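Tannase (Lactobacillus plantarum, PDB 3WA7) probably hydrolyses galloyl ester bonds in tannins and related gallate esters, releasing gallic acid, as an esterase of the alpha/beta-hydrolase fold. Local coordinates at residues P50-Y53 and S58-G61; T66-M71 and S462-L467; P356-F361 and A368-A373. One frame throughout, in Å; residues are numbered along the deposited sequence.

Interaction 1: P50-Y53 and S58-G61; sequences PAAY and SVNG
In the connection that leads from strand 44-50 to strand 69-72 of the alpha/beta-hydrolase sheet, V59 comes back against A52 and Y53 of a 3-10 turn. The turn begins directly after the strand and is closed by a backbone bond from Y53 N to P50 O of 3.0 Å, and the chain then loops round until S58 and V59 lie beside A52. The contact is small and apolar. At its centre the CG2 methyl of V59 presses on the CB of A52 at 3.5 Å, closer than carbons usually sit. With CG1 anti to the backbone N (chi1 -179°), V59 sends CG2 to the opposite side from its own carbonyl carbon, facing both A52 and the tyrosine. P50 adds a looser wall, its CB standing 4.3 Å from V59 CG2, and the same CB lies over the rim of one face of the Y53 ring. The Y53 and V59 side chains cross at about a right angle, while S58 CA stands at the ring edge, near its plane, 4.4 Å from Y53 CE2. The phenol is fixed at its far end by a hydrogen bond from OH to the carbonyl oxygen of G105, which ties the turn to the segment leading into strand 107-111. That same hydroxyl oxygen, Y53 OH, rests 3.7 Å from V59 CB.

Interaction 2: T66-M71 and S462-L467; sequences TAPILM and SWIDGL
I464, on the C-terminal helix 457-468, reaches P68 and L70 of segment 66-71 with two different methyl groups, joining the helix to a segment that runs into a central strand of the alpha/beta-hydrolase sheet. Its CG1 lies beside the backbone N (chi1 -69°), which leaves the short branch CG2 anti to that N and aimed at the proline; CG2 lies 4.3 Å from P68 CG, the puckered corner of the ring. The longer branch is fully extended (chi2 -180°), carrying CD1 forward until it meets L70 CD1, also at 4.3 Å. Of the two L70 methyls, CD1 is the one nearer I464. Both approaches are ordinary van der Waals contacts with modest buried area, and Y106 touches both P68 and I464 alongside them. Within the helix, L467 CD1 lies over the W463 indole one turn earlier, 3.5 Å above its plane and toward the rim, and W463 packs on strand 410-414. Beside this greasy contact D465 has a dense set of polar partners: OD1 accepts from the hydroxyls of Y62 and Y106, and OD2 meets R104 in a salt bridge. The chemistry is thus divided, with apolar side-chain packing joining the two segments, and a carboxylate that is probably kept ionised by its neighbours binding the helix to the surrounding loops.

Interaction 3: P356-F361 and A368-A373; sequences PENNLF and AKHFTA
F361, just past the short helix 356-360, and F371, just ahead of helix 373-377, form the tightly packed part of this helix-to-loop contact. Their rings are offset, with planes 29° apart and centroids 4.9 Å from each other, so they overlap little; the closest atoms, F361 CD1 and F371 CD2, are 3.4 Å apart. The backbone brings F371 CB over a face of the F361 ring, a CH-pi contact, and chi1 of 45°, with CG between the backbone N and the carbonyl carbon, turns the F371 ring against F361 CD1 and E357 CB. E357 CB is 3.6 Å from F371 CZ, while L209 and I391 touch both phenylalanines. Replacing F371 by an alanine would keep the CB but is likely to leave a gap against E357 and F361, with the F361 ring less firmly held. Beside the rings two hydrogen bonds clasp the backbone of K369: its N donates to N358 O at 3.0 Å, and its O receives N358 ND2 at 3.0 Å, nearly straight at 169°. N358 ND2 also bonds D349. The more open flank, partly exposed, belongs to A368 and K369. There the extended lysine chain runs past the F361 carbonyl, with CD 3.3 Å from F361 O, and ends in a salt bridge to D363. N358 thus pairs with both N-H and carbonyl of K369, so directional bonds set the loop backbone against the helix, beside non-directional aromatic packing.

How the interactions relate
Interactions 1 and 2 are neighbours, 13 Å apart between centres, and touch directly: N60 ND2 probably donates to D465 OD2 at 3.1 Å, and Y53 CE1 packs on A67 CB at 3.4 Å. Together they join the loop after strand 44-50 to the C-terminal helix. Interaction 3 lies across the chain's centre, about 35 Å from interaction 2 and 45 Å from interaction 1 between centres; its nearest atoms stay about 17 Å from those of interaction 2, although in sequence it is nested between the segments of that contact. Interaction 3 lies close to the probable catalytic triad of S163, D419 and H451: the E357 side chain is near it without touching and hydrogen-bonds a glycerol, probably from the crystallisation liquor.

Interaction 1: P50-Y53 and S58-G61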
# COMPACT_ATOMS: atom_id res chain seq x y z
N PRO A 50 4.14 -20.68 14.04
CA PRO A 50 4.51 -22.02 13.59
C PRO A 50 4.61 -22.91 14.83
O PRO A 50 5.17 -22.50 15.84
CB PRO A 50 5.86 -21.79 12.92
CG PRO A 50 5.69 -20.41 12.33
CD PRO A 50 5.04 -19.66 13.47
N ALA A 51 4.08 -24.12 14.74
CA ALA A 51 4.09 -25.04 15.88
C ALA A 51 5.46 -25.25 16.50
O ALA A 51 5.58 -25.44 17.71
CB ALA A 51 3.49 -26.39 15.45
N ALA A 52 6.51 -25.24 15.68
CA ALA A 52 7.86 -25.45 16.17
C ALA A 52 8.26 -24.51 17.30
O ALA A 52 9.06 -24.87 18.16
CB ALA A 52 8.86 -25.32 15.02
N TYR A 53 7.71 -23.30 17.30
CA TYR A 53 8.05 -22.31 18.32
C TYR A 53 7.44 -22.56 19.69
O TYR A 53 7.66 -21.79 20.63
CB TYR A 53 7.71 -20.91 17.78
CG TYR A 53 8.42 -20.60 16.48
CD1 TYR A 53 8.00 -19.56 15.65
CD2 TYR A 53 9.51 -21.37 16.06
CE1 TYR A 53 8.64 -19.30 14.42
CE2 TYR A 53 10.14 -21.13 14.84
CZ TYR A 53 9.70 -20.10 14.03
OH TYR A 53 10.32 -19.90 12.81
N SER A 58 13.05 -25.17 15.39
CA SER A 58 13.25 -24.18 14.35
C SER A 58 12.54 -24.49 13.04
O SER A 58 12.13 -25.62 12.78
CB SER A 58 14.74 -24.02 14.08
OG SER A 58 15.30 -25.23 13.59
N VAL A 59 12.41 -23.45 12.22
CA VAL A 59 11.79 -23.55 10.91
C VAL A 59 12.56 -22.63 9.97
O VAL A 59 12.68 -21.43 10.22
CB VAL A 59 10.32 -23.08 10.91
CG1 VAL A 59 9.73 -23.23 9.50
CG2 VAL A 59 9.51 -23.87 11.92
N ASN A 60 13.10 -23.20 8.89
CA ASN A 60 13.84 -22.40 7.91
C ASN A 60 14.94 -21.56 8.57
O ASN A 60 15.22 -20.44 8.16
CB ASN A 60 12.86 -21.51 7.15
CG ASN A 60 13.50 -20.77 5.99
OD1 ASN A 60 14.22 -21.35 5.19
ND2 ASN A 60 13.21 -19.47 5.90
N GLY A 61 15.56 -22.12 9.61
CA GLY A 61 16.63 -21.41 10.30
C GLY A 61 16.19 -20.44 11.38
O GLY A 61 17.02 -19.85 12.06

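Interaction 2: T66-M71 and S462-L467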
# COMPACT_ATOMS: atom_id res chain seq x y z
N THR A 66 13.82 -15.50 17.24
CA THR A 66 14.33 -14.77 16.08
C THR A 66 13.43 -14.67 14.85
O THR A 66 13.77 -13.99 13.89
CB THR A 66 15.65 -15.40 15.60
OG1 THR A 66 15.39 -16.70 15.07
CG2 THR A 66 16.63 -15.53 16.76
N ALA A 67 12.29 -15.35 14.88
CA ALA A 67 11.38 -15.34 13.73
C ALA A 67 10.85 -13.95 13.39
O ALA A 67 10.49 -13.17 14.27
CB ALA A 67 10.21 -16.29 13.98
N PRO A 68 10.82 -13.61 12.09
CA PRO A 68 10.31 -12.30 11.68
C PRO A 68 8.82 -12.29 12.00
O PRO A 68 8.18 -13.34 12.02
CB PRO A 68 10.55 -12.29 10.17
CG PRO A 68 11.70 -13.22 9.98
CD PRO A 68 11.39 -14.34 10.94
N ILE A 69 8.27 -11.11 12.26
CA ILE A 69 6.85 -11.00 12.53
C ILE A 69 6.23 -10.24 11.37
O ILE A 69 6.38 -9.02 11.26
CB ILE A 69 6.57 -10.26 13.86
CG1 ILE A 69 7.17 -11.04 15.03
CG2 ILE A 69 5.07 -10.09 14.06
CD1 ILE A 69 6.98 -10.38 16.38
N LEU A 70 5.55 -10.97 10.49
CA LEU A 70 4.90 -10.37 9.33
C LEU A 70 3.57 -9.80 9.80
O LEU A 70 2.80 -10.48 10.47
CB LEU A 70 4.65 -11.42 8.26
CG LEU A 70 4.10 -10.93 6.92
CD1 LEU A 70 5.18 -10.17 6.17
CD2 LEU A 70 3.62 -12.12 6.10
N MSE A 71 3.30 -8.54 9.44
CA MSE A 71 2.05 -7.91 9.83
C MSE A 71 1.33 -7.40 8.59
O MSE A 71 1.45 -6.23 8.21
CB MSE A 71 2.31 -6.77 10.83
CG MSE A 71 2.85 -7.27 12.16
SE MSE A 71 2.90 -5.93 13.55
CE MSE A 71 1.02 -5.92 14.03
N SER A 462 12.24 -14.42 -0.06
CA SER A 462 13.69 -14.48 -0.28
C SER A 462 14.30 -13.17 0.21
O SER A 462 15.37 -13.15 0.82
CB SER A 462 14.00 -14.68 -1.76
OG SER A 462 15.40 -14.65 -1.99
N TRP A 463 13.60 -12.07 -0.06
CA TRP A 463 14.05 -10.74 0.37
C TRP A 463 14.03 -10.67 1.89
O TRP A 463 14.98 -10.21 2.51
CB TRP A 463 13.13 -9.67 -0.22
CG TRP A 463 13.40 -8.26 0.26
CD1 TRP A 463 14.46 -7.46 -0.08
CD2 TRP A 463 12.58 -7.49 1.14
NE1 TRP A 463 14.34 -6.24 0.54
CE2 TRP A 463 13.20 -6.23 1.30
CE3 TRP A 463 11.38 -7.73 1.82
CZ2 TRP A 463 12.66 -5.21 2.10
CZ3 TRP A 463 10.84 -6.72 2.62
CH2 TRP A 463 11.49 -5.48 2.75
N ILE A 464 12.94 -11.14 2.50
CA ILE A 464 12.84 -11.13 3.95
C ILE A 464 13.96 -11.95 4.60
O ILE A 464 14.63 -11.47 5.51
CB ILE A 464 11.46 -11.66 4.42
CG1 ILE A 464 10.36 -10.67 4.02
CG2 ILE A 464 11.47 -11.88 5.93
CD1 ILE A 464 8.96 -11.09 4.43
N ASP A 465 14.16 -13.17 4.12
CA ASP A 465 15.20 -14.03 4.68
C ASP A 465 16.59 -13.40 4.49
O ASP A 465 17.47 -13.57 5.33
CB ASP A 465 15.17 -15.42 4.03
CG ASP A 465 13.92 -16.20 4.41
OD1 ASP A 465 13.21 -15.78 5.34
OD2 ASP A 465 13.66 -17.24 3.77
N GLY A 466 16.77 -12.69 3.38
CA GLY A 466 18.04 -12.05 3.13
C GLY A 466 18.33 -10.99 4.18
O GLY A 466 19.46 -10.86 4.65
N LEU A 467 17.30 -10.25 4.56
CA LEU A 467 17.42 -9.20 5.57
C LEU A 467 17.64 -9.74 6.98
O LEU A 467 18.43 -9.20 7.76
CB LEU A 467 16.16 -8.32 5.60
CG LEU A 467 15.79 -7.45 4.41
CD1 LEU A 467 14.43 -6.81 4.66
CD2 LEU A 467 16.84 -6.37 4.20

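Interaction 3: P356-F361 and A368-A373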
# COMPACT_ATOMS: atom_id res chain seq x y z
N PRO A 356 -13.07 7.36 -3.31
CA PRO A 356 -12.77 6.73 -2.03
C PRO A 356 -11.90 7.66 -1.20
O PRO A 356 -12.05 7.76 0.02
CB PRO A 356 -12.03 5.46 -2.43
CG PRO A 356 -12.66 5.12 -3.75
CD PRO A 356 -12.72 6.47 -4.43
N GLU A 357 -10.97 8.34 -1.86
CA GLU A 357 -10.08 9.26 -1.17
C GLU A 357 -10.84 10.46 -0.60
O GLU A 357 -10.48 10.97 0.46
CB GLU A 357 -8.96 9.74 -2.11
CG GLU A 357 -7.96 8.65 -2.52
CD GLU A 357 -8.51 7.68 -3.55
OE1 GLU A 357 -9.38 8.09 -4.35
OE2 GLU A 357 -8.06 6.52 -3.59
N ASN A 358 -11.88 10.92 -1.30
CA ASN A 358 -12.66 12.05 -0.79
C ASN A 358 -13.29 11.65 0.55
O ASN A 358 -13.29 12.43 1.51
CB ASN A 358 -13.78 12.43 -1.78
CG ASN A 358 -13.27 13.18 -3.00
OD1 ASN A 358 -13.52 12.77 -4.14
ND2 ASN A 358 -12.55 14.27 -2.78
N ASN A 359 -13.81 10.43 0.60
CA ASN A 359 -14.45 9.87 1.79
C ASN A 359 -13.42 9.65 2.90
O ASN A 359 -13.71 9.83 4.07
CB ASN A 359 -15.14 8.56 1.41
CG ASN A 359 -16.02 8.00 2.52
OD1 ASN A 359 -16.26 6.79 2.57
ND2 ASN A 359 -16.53 8.87 3.39
N LEU A 360 -12.21 9.24 2.51
CA LEU A 360 -11.13 9.02 3.47
C LEU A 360 -10.84 10.32 4.22
O LEU A 360 -10.61 10.31 5.43
CB LEU A 360 -9.85 8.57 2.76
CG LEU A 360 -8.56 8.67 3.58
CD1 LEU A 360 -8.59 7.64 4.72
CD2 LEU A 360 -7.35 8.44 2.67
N PHE A 361 -10.85 11.43 3.49
CA PHE A 361 -10.56 12.73 4.09
C PHE A 361 -11.74 13.45 4.74
O PHE A 361 -11.63 14.62 5.11
CB PHE A 361 -9.89 13.64 3.06
CG PHE A 361 -8.42 13.37 2.87
CD1 PHE A 361 -7.95 12.79 1.69
CD2 PHE A 361 -7.51 13.68 3.87
CE1 PHE A 361 -6.58 12.54 1.52
CE2 PHE A 361 -6.15 13.43 3.71
CZ PHE A 361 -5.68 12.86 2.54
N ALA A 368 -17.21 13.74 3.34
CA ALA A 368 -16.06 13.76 2.44
C ALA A 368 -15.51 15.16 2.30
O ALA A 368 -16.20 16.14 2.57
CB ALA A 368 -16.45 13.21 1.08
N LYS A 369 -14.25 15.26 1.88
CA LYS A 369 -13.60 16.55 1.69
C LYS A 369 -12.64 16.51 0.51
O LYS A 369 -12.28 15.43 0.02
CB LYS A 369 -12.78 16.95 2.92
CG LYS A 369 -13.55 17.26 4.19
CD LYS A 369 -12.60 17.81 5.25
CE LYS A 369 -13.29 18.07 6.58
NZ LYS A 369 -12.34 18.61 7.60
N HIS A 370 -12.24 17.68 0.05
CA HIS A 370 -11.25 17.76 -1.02
C HIS A 370 -9.92 17.76 -0.29
O HIS A 370 -9.88 17.99 0.93
CB HIS A 370 -11.41 19.06 -1.82
CG HIS A 370 -12.64 19.10 -2.66
ND1 HIS A 370 -12.89 18.18 -3.66
CD2 HIS A 370 -13.70 19.94 -2.65
CE1 HIS A 370 -14.05 18.45 -4.23
NE2 HIS A 370 -14.56 19.52 -3.64
N PHE A 371 -8.83 17.48 -1.00
CA PHE A 371 -7.51 17.45 -0.39
C PHE A 371 -6.46 18.08 -1.30
O PHE A 371 -5.26 17.86 -1.14
CB PHE A 371 -7.12 16.01 -0.00
CG PHE A 371 -7.42 14.99 -1.07
CD1 PHE A 371 -6.42 14.57 -1.95
CD2 PHE A 371 -8.69 14.42 -1.18
CE1 PHE A 371 -6.68 13.60 -2.92
CE2 PHE A 371 -8.96 13.46 -2.14
CZ PHE A 371 -7.96 13.05 -3.01
N THR A 372 -6.95 18.87 -2.25
CA THR A 372 -6.10 19.60 -3.19
C THR A 372 -6.76 20.95 -3.43
O THR A 372 -7.99 21.05 -3.43
CB THR A 372 -5.99 18.87 -4.55
OG1 THR A 372 -7.28 18.80 -5.17
CG2 THR A 372 -5.42 17.47 -4.36
N ALA A 373 -5.95 21.99 -3.60
CA ALA A 373 -6.48 23.32 -3.84
C ALA A 373 -7.31 23.36 -5.12
O ALA A 373 -8.35 24.01 -5.19
CB ALA A 373 -5.34 24.33 -3.92